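Local coordinates for protein methyltransferase 1 (Methanosarcina barkeri, PDB 2I2X) that transfers the methyl group of methanol to the cob(I)amide cofactor of its partner protein MtaC, a zinc-dependent step of methanogenesis, at residues 126-130 and 142-146; 151-155 and 209-213. The contacts are given in a common frame with arbitrary orientation. Numbering follows the deposited sequence.

Interaction 1: 126-130 and 142-146; sequences IGDIR and KYSVF
Segment 126-130 is an irregular, mostly extended run, with Ile129 near phi/psi -86/-1. Segment 142-146 carries the first turn of helix 143-155, with Phe146 N bonded to Lys142 O at 2.9 Å. CA atoms pair as Ile129 with Phe146 (6.5 Å) and Arg130 with Lys142 (5.6 Å). The segments meet by apolar packing and a CH-pi contact. Ile126 sets CG2 3.7 Å from Phe146 CE1. Gly127 O lies at the edge of the Phe146 ring, 3.6 Å from CE1. Asp128, chi1 t, turns its carboxylate to Arg130. Ile129, chi1 p and chi2 t, points at the helix; its CD1 is 3.7 Å from Val145 CG1 and 3.8 Å from Phe146 N. Arg130 completes a two-pronged salt bridge, NE to Asp128 OD1 and NH2 to Asp128 OD2, both 2.9 Å. Its CD sits over the Phe146 face in a CH-pi contact, 4.3 Å from the ring centroid, and 3.7 Å from Tyr143 CD1. Arg130 also pairs with Asp195, and Tyr143 OH bonds Asp202, both on helix 181-210. Asp128 OD2 accepts from Met166 N, near the zinc ligand Glu164, and bound corrinoid approaches Gly127. This is a beta-alpha loop at the C-terminal end of a TIM-barrel strand, the active-site end, packed against the start of its own helix.

Interaction 2: 151-155 and 209-213; sequences EQCAE and KTGTI
The one salt bridge joins Lys209 NZ to Glu151 OE1 at 3.3 Å, a long, hydrogen-bonded ion pair. Lys209 reaches it fully extended, all four chi angles t. Glu151 has chi1 near 111° and chi2 t. The next polar link stays within segment 209-213: Thr212 OG1 donates to Thr210 OG1 at 3.0 Å. Thr210 OG1 in turn bonds Ile206 O, one turn back in helix 181-210. Both threonines have chi1 p. Segment 151-155 is the last part of helix 143-155. Segment 209-213 ends helix 181-210; Gly211, at phi/psi 70/25, closes it in a Schellman motif, and the chain then extends into strand 213-216. The closest CA pair is Glu155 with Thr210, 6.3 Å. Ala154 faces the turn: its CB is 3.6 Å from Thr210 OG1 and 3.7 Å from Thr212 OG1, and its O is 3.5 Å from Thr212 CG2. Glu155 CG lies 4.0 Å from Thr210 CG2. Leu161 of strand 160-163 touches Ala154 and Thr212. Ala154 is small, consistent with the close approach. Both threonine hydroxyls bond on their own side, so they meet Ala154 by van der Waals contact; the long, solvent-accessible ion pair is probably a modest addition.

In the fold
From the N terminus, strand 119-126 runs into interaction 1. There the chain leaves the strand, makes an irregular loop and folds back onto the start of helix 143-155, a short closure with 11 residues between the segments. Interaction 2 opens near the other end of that helix. It closes across 53 intervening residues, after strand 160-163 and helix 169-176, at the end of helix 181-210, where the chain turns into strand 213-216. The two contacts are in series and do not cross. The centres of interactions 1 and 2 are about 16 Å apart. Helix 143-155 thus packs at its start on the preceding loop and near its end on the C-terminal end of helix 181-210 and the turn that follows, joining consecutive beta-alpha units of the barrel.

Interaction 1: 126-130 and 142-146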
loop_
_atom_site.group_PDB
_atom_site.type_symbol
_atom_site.label_atom_id
_atom_site.label_comp_id
_atom_site.label_asym_id
_atom_site.label_seq_id
_atom_site.Cartn_x
_atom_site.Cartn_y
_atom_site.Cartn_z
ATOM N N ILE A 126 23.709 -5.725 2.175
ATOM C CA ILE A 126 24.795 -4.769 2.188
ATOM C C ILE A 126 24.688 -3.964 0.898
ATOM O O ILE A 126 24.220 -4.471 -0.123
ATOM C CB ILE A 126 26.143 -5.537 2.335
ATOM C CG1 ILE A 126 26.382 -5.949 3.800
ATOM C CG2 ILE A 126 27.384 -4.707 1.868
ATOM C CD1 ILE A 126 25.226 -6.651 4.497
ATOM N N GLY A 127 25.052 -2.690 0.950
ATOM C CA GLY A 127 25.217 -1.917 -0.283
ATOM C C GLY A 127 26.498 -2.214 -1.078
ATOM O O GLY A 127 27.576 -2.374 -0.501
ATOM N N ASP A 128 26.393 -2.287 -2.406
ATOM C CA ASP A 128 27.597 -2.440 -3.219
ATOM C C ASP A 128 28.288 -1.111 -3.268
ATOM O O ASP A 128 28.011 -0.284 -4.125
ATOM C CB ASP A 128 27.337 -2.967 -4.637
ATOM C CG ASP A 128 28.606 -3.594 -5.266
ATOM O OD1 ASP A 128 29.719 -3.224 -4.818
ATOM O OD2 ASP A 128 28.492 -4.432 -6.199
ATOM N N ILE A 129 29.184 -0.910 -2.314
ATOM C CA ILE A 129 29.870 0.361 -2.151
ATOM C C ILE A 129 31.142 0.496 -3.026
ATOM O O ILE A 129 31.794 1.540 -2.998
ATOM C CB ILE A 129 30.227 0.587 -0.666
ATOM C CG1 ILE A 129 31.145 -0.534 -0.138
ATOM C CG2 ILE A 129 28.994 0.678 0.150
ATOM C CD1 ILE A 129 31.797 -0.242 1.222
ATOM N N ARG A 130 31.480 -0.534 -3.805
ATOM C CA ARG A 130 32.720 -0.551 -4.609
ATOM C C ARG A 130 32.666 0.384 -5.834
ATOM O O ARG A 130 32.793 -0.049 -6.974
ATOM C CB ARG A 130 33.060 -1.983 -5.039
ATOM C CG ARG A 130 33.212 -2.979 -3.886
ATOM C CD ARG A 130 33.257 -4.421 -4.380
ATOM N NE ARG A 130 32.086 -4.770 -5.190
ATOM C CZ ARG A 130 32.065 -5.682 -6.159
ATOM N NH1 ARG A 130 33.165 -6.383 -6.483
ATOM N NH2 ARG A 130 30.933 -5.889 -6.823
ATOM N N LYS A 142 37.984 -0.085 -1.328
ATOM C CA LYS A 142 36.705 -0.197 -0.686
ATOM C C LYS A 142 36.306 -1.696 -0.506
ATOM O O LYS A 142 35.448 -2.029 0.322
ATOM C CB LYS A 142 35.675 0.649 -1.460
ATOM C CG LYS A 142 34.813 1.601 -0.603
ATOM C CD LYS A 142 35.367 3.023 -0.461
ATOM C CE LYS A 142 35.790 3.635 -1.825
ATOM N NZ LYS A 142 34.667 4.014 -2.750
ATOM N N TYR A 143 36.969 -2.594 -1.232
ATOM C CA TYR A 143 36.629 -4.028 -1.182
ATOM C C TYR A 143 36.605 -4.589 0.237
ATOM O O TYR A 143 35.679 -5.334 0.597
ATOM C CB TYR A 143 37.566 -4.883 -2.056
ATOM C CG TYR A 143 37.025 -6.273 -2.322
ATOM C CD1 TYR A 143 36.089 -6.490 -3.326
ATOM C CD2 TYR A 143 37.433 -7.374 -1.556
ATOM C CE1 TYR A 143 35.561 -7.766 -3.561
ATOM C CE2 TYR A 143 36.904 -8.655 -1.780
ATOM C CZ TYR A 143 35.973 -8.846 -2.793
ATOM O OH TYR A 143 35.443 -10.101 -3.054
ATOM N N SER A 144 37.614 -4.241 1.035
ATOM C CA SER A 144 37.751 -4.827 2.367
ATOM C C SER A 144 36.672 -4.286 3.287
ATOM O O SER A 144 36.210 -4.987 4.199
ATOM C CB SER A 144 39.132 -4.555 2.963
ATOM O OG SER A 144 39.373 -3.170 3.109
ATOM N N VAL A 145 36.278 -3.040 3.038
ATOM C CA VAL A 145 35.200 -2.421 3.795
ATOM C C VAL A 145 33.893 -3.180 3.483
ATOM O O VAL A 145 33.154 -3.556 4.382
ATOM C CB VAL A 145 35.087 -0.909 3.483
ATOM C CG1 VAL A 145 33.957 -0.255 4.280
ATOM C CG2 VAL A 145 36.400 -0.198 3.797
ATOM N N PHE A 146 33.677 -3.433 2.191
ATOM C CA PHE A 146 32.565 -4.200 1.672
ATOM C C PHE A 146 32.384 -5.497 2.466
ATOM O O PHE A 146 31.299 -5.771 2.997
ATOM C CB PHE A 146 32.833 -4.471 0.193
ATOM C CG PHE A 146 31.735 -5.205 -0.526
ATOM C CD1 PHE A 146 30.422 -4.747 -0.496
ATOM C CD2 PHE A 146 32.031 -6.340 -1.272
ATOM C CE1 PHE A 146 29.426 -5.415 -1.188
ATOM C CE2 PHE A 146 31.036 -7.011 -1.972
ATOM C CZ PHE A 146 29.729 -6.549 -1.927
#

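Interaction 2: 151-155 and 209-213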
loop_
_atom_site.group_PDB
_atom_site.type_symbol
_atom_site.label_atom_id
_atom_site.label_comp_id
_atom_site.label_asym_id
_atom_site.label_seq_id
_atom_site.Cartn_x
_atom_site.Cartn_y
_atom_site.Cartn_z
ATOM N N GLU A 151 30.474 -9.141 7.353
ATOM C CA GLU A 151 30.747 -9.927 8.541
ATOM C C GLU A 151 30.304 -9.286 9.867
ATOM O O GLU A 151 29.929 -9.985 10.805
ATOM C CB GLU A 151 32.165 -10.484 8.541
ATOM C CG GLU A 151 33.114 -9.948 9.527
ATOM C CD GLU A 151 34.474 -10.654 9.381
ATOM O OE1 GLU A 151 34.655 -11.758 9.966
ATOM O OE2 GLU A 151 35.342 -10.100 8.663
ATOM N N GLN A 152 30.309 -7.957 9.915
ATOM C CA GLN A 152 29.870 -7.249 11.096
ATOM C C GLN A 152 28.375 -7.427 11.308
ATOM O O GLN A 152 27.947 -7.669 12.442
ATOM C CB GLN A 152 30.235 -5.774 11.022
ATOM C CG GLN A 152 31.715 -5.499 11.205
ATOM C CD GLN A 152 32.161 -5.825 12.595
ATOM O OE1 GLN A 152 31.556 -5.360 13.575
ATOM N NE2 GLN A 152 33.219 -6.647 12.709
ATOM N N CYS A 153 27.592 -7.331 10.225
ATOM C CA CYS A 153 26.144 -7.539 10.296
ATOM C C CYS A 153 25.841 -8.970 10.653
ATOM O O CYS A 153 24.885 -9.255 11.392
ATOM C CB CYS A 153 25.478 -7.209 8.977
ATOM S SG CYS A 153 25.498 -5.454 8.650
ATOM N N ALA A 154 26.678 -9.877 10.151
ATOM C CA ALA A 154 26.479 -11.301 10.395
ATOM C C ALA A 154 26.811 -11.652 11.827
ATOM O O ALA A 154 26.328 -12.631 12.350
ATOM C CB ALA A 154 27.313 -12.110 9.454
ATOM N N GLU A 155 27.639 -10.843 12.464
ATOM C CA GLU A 155 28.049 -11.111 13.827
ATOM C C GLU A 155 27.102 -10.480 14.815
ATOM O O GLU A 155 27.196 -10.748 16.008
ATOM C CB GLU A 155 29.481 -10.621 14.066
ATOM C CG GLU A 155 30.498 -11.726 13.797
ATOM C CD GLU A 155 31.953 -11.244 13.659
ATOM O OE1 GLU A 155 32.299 -10.081 14.004
ATOM O OE2 GLU A 155 32.764 -12.063 13.194
ATOM N N LYS A 209 31.825 -18.843 8.438
ATOM C CA LYS A 209 32.598 -18.486 9.633
ATOM C C LYS A 209 31.714 -17.974 10.763
ATOM O O LYS A 209 31.960 -18.264 11.934
ATOM C CB LYS A 209 33.671 -17.451 9.283
ATOM C CG LYS A 209 34.635 -17.083 10.421
ATOM C CD LYS A 209 35.287 -15.707 10.159
ATOM C CE LYS A 209 36.157 -15.230 11.341
ATOM N NZ LYS A 209 36.869 -13.920 11.030
ATOM N N THR A 210 30.671 -17.240 10.405
ATOM C CA THR A 210 29.764 -16.637 11.385
ATOM C C THR A 210 28.497 -17.450 11.648
ATOM O O THR A 210 27.672 -17.057 12.457
ATOM C CB THR A 210 29.328 -15.255 10.903
ATOM O OG1 THR A 210 28.694 -15.391 9.614
ATOM C CG2 THR A 210 30.543 -14.301 10.795
ATOM N N GLY A 211 28.327 -18.576 10.960
ATOM C CA GLY A 211 27.141 -19.425 11.149
ATOM C C GLY A 211 25.869 -18.793 10.604
ATOM O O GLY A 211 24.781 -19.098 11.080
ATOM N N THR A 212 25.991 -17.897 9.619
ATOM C CA THR A 212 24.824 -17.295 9.002
ATOM C C THR A 212 24.559 -17.844 7.593
ATOM O O THR A 212 25.144 -18.846 7.168
ATOM C CB THR A 212 24.924 -15.780 8.984
ATOM O OG1 THR A 212 26.044 -15.382 8.166
ATOM C CG2 THR A 212 25.053 -15.241 10.430
ATOM N N ILE A 213 23.656 -17.203 6.862
ATOM C CA ILE A 213 23.328 -17.747 5.560
ATOM C C ILE A 213 23.739 -16.891 4.392
ATOM O O ILE A 213 23.423 -15.721 4.329
ATOM C CB ILE A 213 21.882 -18.278 5.500
ATOM C CG1 ILE A 213 21.940 -19.748 5.980
ATOM C CG2 ILE A 213 21.314 -18.191 4.067
ATOM C CD1 ILE A 213 20.949 -20.081 6.992
#